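Local coordinates for protein exonuclease mut-7 homolog (Aedes aegypti, PDB 7JW2) that probably acts as a magnesium-dependent 3'-5' exoribonuclease that trims the 3' ends of AGO1-bound microRNAs, its exonuclease domain being the part present here, at residues A[90-96]-A[120-126]; A[36-40]-A[99-103]. All blocks are in the same frame, centred on the assembly; numbering follows the deposited sequence.

Interaction 1 of 2, residues A[90-96]-A[120-126]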
loop_
_atom_site.group_PDB
_atom_site.type_symbol
_atom_site.label_atom_id
_atom_site.label_comp_id
_atom_site.label_asym_id
_atom_site.label_seq_id
_atom_site.Cartn_x
_atom_site.Cartn_y
_atom_site.Cartn_z
ATOM N N LEU A 90 -9.288 -16.675 0.209
ATOM C CA LEU A 90 -8.735 -18.005 -0.039
ATOM C C LEU A 90 -7.313 -17.892 -0.586
ATOM O O LEU A 90 -7.083 -17.170 -1.555
ATOM C CB LEU A 90 -9.626 -18.770 -1.023
ATOM C CG LEU A 90 -9.119 -20.143 -1.463
ATOM C CD1 LEU A 90 -8.999 -21.097 -0.282
ATOM C CD2 LEU A 90 -10.019 -20.734 -2.535
ATOM N N LYS A 91 -6.371 -18.586 0.045
ATOM C CA LYS A 91 -5.009 -18.716 -0.471
ATOM C C LYS A 91 -4.798 -20.148 -0.938
ATOM O O LYS A 91 -5.112 -21.093 -0.207
ATOM C CB LYS A 91 -3.948 -18.363 0.582
ATOM C CG LYS A 91 -3.612 -16.870 0.727
ATOM C CD LYS A 91 -4.727 -16.118 1.489
ATOM C CE LYS A 91 -4.986 -16.721 2.866
ATOM N NZ LYS A 91 -5.963 -15.900 3.694
ATOM N N LEU A 92 -4.296 -20.310 -2.157
ATOM C CA LEU A 92 -3.952 -21.625 -2.685
ATOM C C LEU A 92 -2.452 -21.834 -2.580
ATOM O O LEU A 92 -1.678 -20.900 -2.799
ATOM C CB LEU A 92 -4.375 -21.760 -4.143
ATOM C CG LEU A 92 -5.844 -21.548 -4.458
ATOM C CD1 LEU A 92 -6.055 -21.560 -5.952
ATOM C CD2 LEU A 92 -6.679 -22.615 -3.785
ATOM N N SER A 93 -2.056 -23.064 -2.271
ATOM C CA SER A 93 -0.657 -23.402 -2.044
ATOM C C SER A 93 -0.481 -24.888 -2.317
ATOM O O SER A 93 -1.452 -25.622 -2.498
ATOM C CB SER A 93 -0.267 -23.057 -0.605
ATOM O OG SER A 93 -1.030 -23.869 0.283
ATOM N N PHE A 94 0.775 -25.322 -2.372
ATOM C CA PHE A 94 1.090 -26.747 -2.420
ATOM C C PHE A 94 2.066 -27.039 -1.288
ATOM O O PHE A 94 3.150 -26.453 -1.240
ATOM C CB PHE A 94 1.674 -27.150 -3.783
ATOM C CG PHE A 94 1.709 -28.646 -4.016
ATOM C CD1 PHE A 94 2.746 -29.425 -3.501
ATOM C CD2 PHE A 94 0.706 -29.274 -4.748
ATOM C CE1 PHE A 94 2.769 -30.805 -3.721
ATOM C CE2 PHE A 94 0.730 -30.655 -4.961
ATOM C CZ PHE A 94 1.761 -31.408 -4.445
ATOM N N ALA A 95 1.666 -27.908 -0.364
ATOM C CA ALA A 95 2.441 -28.208 0.835
ATOM C C ALA A 95 2.947 -26.944 1.551
ATOM O O ALA A 95 4.139 -26.781 1.758
ATOM C CB ALA A 95 3.606 -29.130 0.496
ATOM N N PRO A 96 2.024 -26.060 1.970
ATOM C CA PRO A 96 2.430 -24.740 2.490
ATOM C C PRO A 96 3.249 -24.783 3.771
ATOM O O PRO A 96 4.003 -23.832 4.027
ATOM C CB PRO A 96 1.084 -24.042 2.730
ATOM C CG PRO A 96 0.115 -25.160 2.973
ATOM C CD PRO A 96 0.570 -26.245 2.026
ATOM N N SER A 120 -6.270 -19.915 8.396
ATOM C CA SER A 120 -6.312 -18.602 7.755
ATOM C C SER A 120 -6.793 -18.715 6.316
ATOM O O SER A 120 -6.397 -17.929 5.453
ATOM C CB SER A 120 -4.952 -17.907 7.819
ATOM O OG SER A 120 -4.544 -17.714 9.162
ATOM N N ALA A 121 -7.640 -19.713 6.048
ATOM C CA ALA A 121 -8.155 -19.977 4.710
ATOM C C ALA A 121 -7.033 -20.273 3.710
ATOM O O ALA A 121 -7.151 -19.949 2.525
ATOM C CB ALA A 121 -9.030 -18.816 4.221
ATOM N N ILE A 122 -5.946 -20.878 4.174
ATOM C CA ILE A 122 -4.887 -21.361 3.290
ATOM C C ILE A 122 -5.178 -22.821 2.955
ATOM O O ILE A 122 -5.171 -23.685 3.839
ATOM C CB ILE A 122 -3.498 -21.206 3.930
ATOM C CG1 ILE A 122 -3.167 -19.728 4.191
ATOM C CG2 ILE A 122 -2.413 -21.826 3.041
ATOM C CD1 ILE A 122 -2.048 -19.544 5.212
ATOM N N LEU A 123 -5.393 -23.101 1.674
ATOM C CA LEU A 123 -5.688 -24.451 1.210
ATOM C C LEU A 123 -4.437 -25.092 0.623
ATOM O O LEU A 123 -3.861 -24.578 -0.344
ATOM C CB LEU A 123 -6.793 -24.439 0.165
ATOM C CG LEU A 123 -7.072 -25.835 -0.409
ATOM C CD1 LEU A 123 -7.696 -26.738 0.655
ATOM C CD2 LEU A 123 -7.966 -25.739 -1.631
ATOM N N ASP A 124 -4.040 -26.225 1.195
ATOM C CA ASP A 124 -3.011 -27.085 0.622
ATOM C C ASP A 124 -3.637 -27.924 -0.487
ATOM O O ASP A 124 -4.503 -28.763 -0.218
ATOM C CB ASP A 124 -2.429 -27.972 1.716
ATOM C CG ASP A 124 -1.314 -28.868 1.221
ATOM O OD1 ASP A 124 -0.973 -28.821 0.012
ATOM O OD2 ASP A 124 -0.766 -29.612 2.059
ATOM N N LEU A 125 -3.207 -27.713 -1.734
ATOM C CA LEU A 125 -3.812 -28.476 -2.825
ATOM C C LEU A 125 -3.451 -29.952 -2.765
ATOM O O LEU A 125 -4.182 -30.771 -3.335
ATOM C CB LEU A 125 -3.416 -27.900 -4.184
ATOM C CG LEU A 125 -4.122 -26.578 -4.521
ATOM C CD1 LEU A 125 -3.511 -25.961 -5.759
ATOM C CD2 LEU A 125 -5.617 -26.789 -4.725
ATOM N N GLN A 126 -2.354 -30.309 -2.089
ATOM C CA GLN A 126 -2.063 -31.728 -1.895
ATOM C C GLN A 126 -3.116 -32.400 -1.022
ATOM O O GLN A 126 -3.418 -33.582 -1.221
ATOM C CB GLN A 126 -0.673 -31.904 -1.287
ATOM C CG GLN A 126 -0.141 -33.331 -1.382
ATOM C CD GLN A 126 1.331 -33.422 -1.058
ATOM O OE1 GLN A 126 1.839 -32.678 -0.223
ATOM N NE2 GLN A 126 2.029 -34.351 -1.712
#
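K91 has more surface covered here than any other residue, and it bonds through both backbone and side chain. K91 N donates to A121 O (2.9 Å) and K91 O accepts from L123 N (2.8 Å), the ladder of a parallel pairing. Its ammonium, NZ, turns back along the strand to S120 O at 2.7 Å and also reaches the carbonyls of V83, F84 and V89, so it ties the turn before 122-124 to the end of helix 73-84 and the loop that follows it. The two strands are the first and last elements of a beta-alpha-beta unit with helix 96-106 between them, and 122-124 closes one side of the mixed sheet of this RNase H-like exonuclease domain. L123 lies on the same face as L92, with L92 CD2 to L123 CD2 at 4.0 Å; Y196, L214 and L217 cover it. Its carbonyl, L123 O, takes S93 OG at 3.0 Å and a weak bond from S93 N. L125 begins the next helix: L125 N donates to S93 O (2.8 Å), while L125 CD2 comes within 4.4 Å of L92 CD2. Just before it, D124 is the N-cap, and D124 OD1 accepts from Q126 N (2.9 Å) and from A95 N (2.8 Å).

Interaction 2 of 2, residues A[36-40]-A[99-103]. Unlike the reference sequence in segment 36-40: A37 (reference Asp).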
loop_
_atom_site.group_PDB
_atom_site.type_symbol
_atom_site.label_atom_id
_atom_site.label_comp_id
_atom_site.label_asym_id
_atom_site.label_seq_id
_atom_site.Cartn_x
_atom_site.Cartn_y
_atom_site.Cartn_z
ATOM N N PHE A 36 -0.037 -18.679 -3.827
ATOM C CA PHE A 36 1.312 -18.253 -3.459
ATOM C C PHE A 36 2.307 -19.395 -3.571
ATOM O O PHE A 36 1.970 -20.582 -3.454
ATOM C CB PHE A 36 1.373 -17.610 -2.052
ATOM C CG PHE A 36 1.204 -18.563 -0.901
ATOM C CD1 PHE A 36 2.287 -19.205 -0.321
ATOM C CD2 PHE A 36 -0.046 -18.745 -0.342
ATOM C CE1 PHE A 36 2.109 -20.063 0.766
ATOM C CE2 PHE A 36 -0.237 -19.583 0.748
ATOM C CZ PHE A 36 0.839 -20.244 1.305
ATOM N N ALA A 37 3.555 -18.991 -3.799
ATOM C CA ALA A 37 4.723 -19.856 -3.879
ATOM C C ALA A 37 5.939 -19.005 -3.546
ATOM O O ALA A 37 5.836 -17.784 -3.380
ATOM C CB ALA A 37 4.850 -20.497 -5.265
ATOM N N SER A 38 7.102 -19.657 -3.438
ATOM C CA SER A 38 8.316 -18.929 -3.093
ATOM C C SER A 38 9.524 -19.651 -3.658
ATOM O O SER A 38 9.477 -20.851 -3.952
ATOM C CB SER A 38 8.449 -18.744 -1.578
ATOM O OG SER A 38 8.588 -19.976 -0.904
ATOM N N GLU A 39 10.607 -18.887 -3.816
ATOM C CA GLU A 39 11.889 -19.425 -4.244
ATOM C C GLU A 39 12.955 -19.030 -3.235
ATOM O O GLU A 39 12.975 -17.898 -2.739
ATOM C CB GLU A 39 12.297 -18.932 -5.651
ATOM C CG GLU A 39 11.240 -19.083 -6.750
ATOM C CD GLU A 39 10.712 -20.493 -6.892
ATOM O OE1 GLU A 39 9.527 -20.644 -7.279
ATOM O OE2 GLU A 39 11.466 -21.462 -6.620
ATOM N N TRP A 40 13.880 -19.956 -2.984
ATOM C CA TRP A 40 14.867 -19.809 -1.928
ATOM C C TRP A 40 16.272 -19.850 -2.506
ATOM O O TRP A 40 16.519 -20.509 -3.519
ATOM C CB TRP A 40 14.683 -20.919 -0.890
ATOM C CG TRP A 40 13.371 -20.785 -0.175
ATOM C CD1 TRP A 40 12.135 -21.081 -0.668
ATOM C CD2 TRP A 40 13.171 -20.283 1.147
ATOM N NE1 TRP A 40 11.171 -20.805 0.278
ATOM C CE2 TRP A 40 11.785 -20.308 1.397
ATOM C CE3 TRP A 40 14.031 -19.821 2.148
ATOM C CZ2 TRP A 40 11.239 -19.895 2.604
ATOM C CZ3 TRP A 40 13.491 -19.406 3.342
ATOM C CH2 TRP A 40 12.104 -19.445 3.561
ATOM N N ASP A 99 7.166 -23.861 3.388
ATOM C CA ASP A 99 7.545 -22.454 3.249
ATOM C C ASP A 99 7.205 -21.664 4.501
ATOM O O ASP A 99 8.003 -20.830 4.947
ATOM C CB ASP A 99 6.848 -21.810 2.050
ATOM C CG ASP A 99 7.462 -22.202 0.714
ATOM O OD1 ASP A 99 8.597 -22.735 0.694
ATOM O OD2 ASP A 99 6.800 -21.951 -0.327
ATOM N N ILE A 100 6.019 -21.898 5.072
ATOM C CA ILE A 100 5.543 -21.053 6.165
ATOM C C ILE A 100 6.396 -21.241 7.411
ATOM O O ILE A 100 6.752 -20.266 8.084
ATOM C CB ILE A 100 4.055 -21.320 6.448
ATOM C CG1 ILE A 100 3.205 -20.816 5.278
ATOM C CG2 ILE A 100 3.632 -20.619 7.733
ATOM C CD1 ILE A 100 1.736 -21.211 5.359
ATOM N N SER A 101 6.732 -22.487 7.752
ATOM C CA SER A 101 7.622 -22.708 8.889
ATOM C C SER A 101 8.983 -22.071 8.651
ATOM O O SER A 101 9.569 -21.468 9.560
ATOM C CB SER A 101 7.767 -24.203 9.160
ATOM O OG SER A 101 6.490 -24.800 9.276
ATOM N N MET A 102 9.491 -22.172 7.423
ATOM C CA MET A 102 10.791 -21.591 7.117
ATOM C C MET A 102 10.752 -20.064 7.128
ATOM O O MET A 102 11.747 -19.432 7.494
ATOM C CB MET A 102 11.279 -22.110 5.769
ATOM C CG MET A 102 12.773 -21.981 5.563
ATOM S SD MET A 102 13.341 -22.902 4.109
ATOM C CE MET A 102 13.090 -24.579 4.675
ATOM N N PHE A 103 9.627 -19.454 6.724
ATOM C CA PHE A 103 9.491 -18.000 6.835
ATOM C C PHE A 103 9.685 -17.531 8.270
ATOM O O PHE A 103 10.196 -16.431 8.505
ATOM C CB PHE A 103 8.114 -17.516 6.363
ATOM C CG PHE A 103 7.873 -17.617 4.878
ATOM C CD1 PHE A 103 8.901 -17.478 3.961
ATOM C CD2 PHE A 103 6.587 -17.819 4.402
ATOM C CE1 PHE A 103 8.642 -17.571 2.592
ATOM C CE2 PHE A 103 6.323 -17.906 3.045
ATOM C CZ PHE A 103 7.357 -17.799 2.137
HETATM O O HOH W 1 6.824 -22.611 -3.061
#
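A closed triangle of hydrogen bonds is the oddity here: W40 NE1 donates to both S38 OG (3.0 Å) and D99 OD1 (3.2 Å), while S38 OG donates to D99 OD2 at 2.7 Å. Water 1 adds a further link, accepting from S38 N (3.0 Å) and donating to D99 OD2 (2.8 Å). The carboxylate thus joins helix 96-106 to strand 33-40, although the axes of segments 36-40 and 99-103 stay 10.4 Å apart, at 57°. Around it the packing is aromatic. M102 SD sits over the six-membered ring of W40, 3.6 Å from its centroid, a Met-aromatic contact, and M102 CG approaches W40 CH2 to 3.3 Å. F103 runs nearly parallel to that ring but is slid well off it, touching through F103 CE1 and W40 CZ2 at 3.5 Å. Further along, F36 CZ meets I100 CD1 at 4.3 Å. Strand residues alternate, so A37 and E39 point away from the helix. With the reference Asp at 37, they match the Asp-x-Glu that opens the DEDD exonuclease signature, so they are probably its first two acidic positions, and D99 is probably the second aspartate of the DEDD set. In this chain 37 is Ala, and A37 CB is 5.5 Å from D99 OD2; E39 OE1 bonds instead to Q54 NE2. The D99 carboxylate, met by hydroxyl, indole and water, is therefore satisfied by neutral donors beside a position lacking its reference carboxylate, consistent with a site not set up to hold Mg2+ in this form.

F36 is the common point: it belongs to interaction 2, yet F36 N lies 2.9 Å from L92 O, a probable hydrogen bond between neighbouring strands, and its ring packs on interaction 1, with F36 CZ 3.6 Å from S93 CB and F36 CE2 3.9 Å from I122 CG2. The centres of the two contacts are about 12 Å apart. Chain order links them too: 90-96 runs straight into the helix carrying 99-103, which then leads to 122-124. Interaction 1 thus pairs the two strands flanking that helix, while interaction 2 docks the helix on the adjacent strand, holding D99 near the probable metal site of the exonuclease.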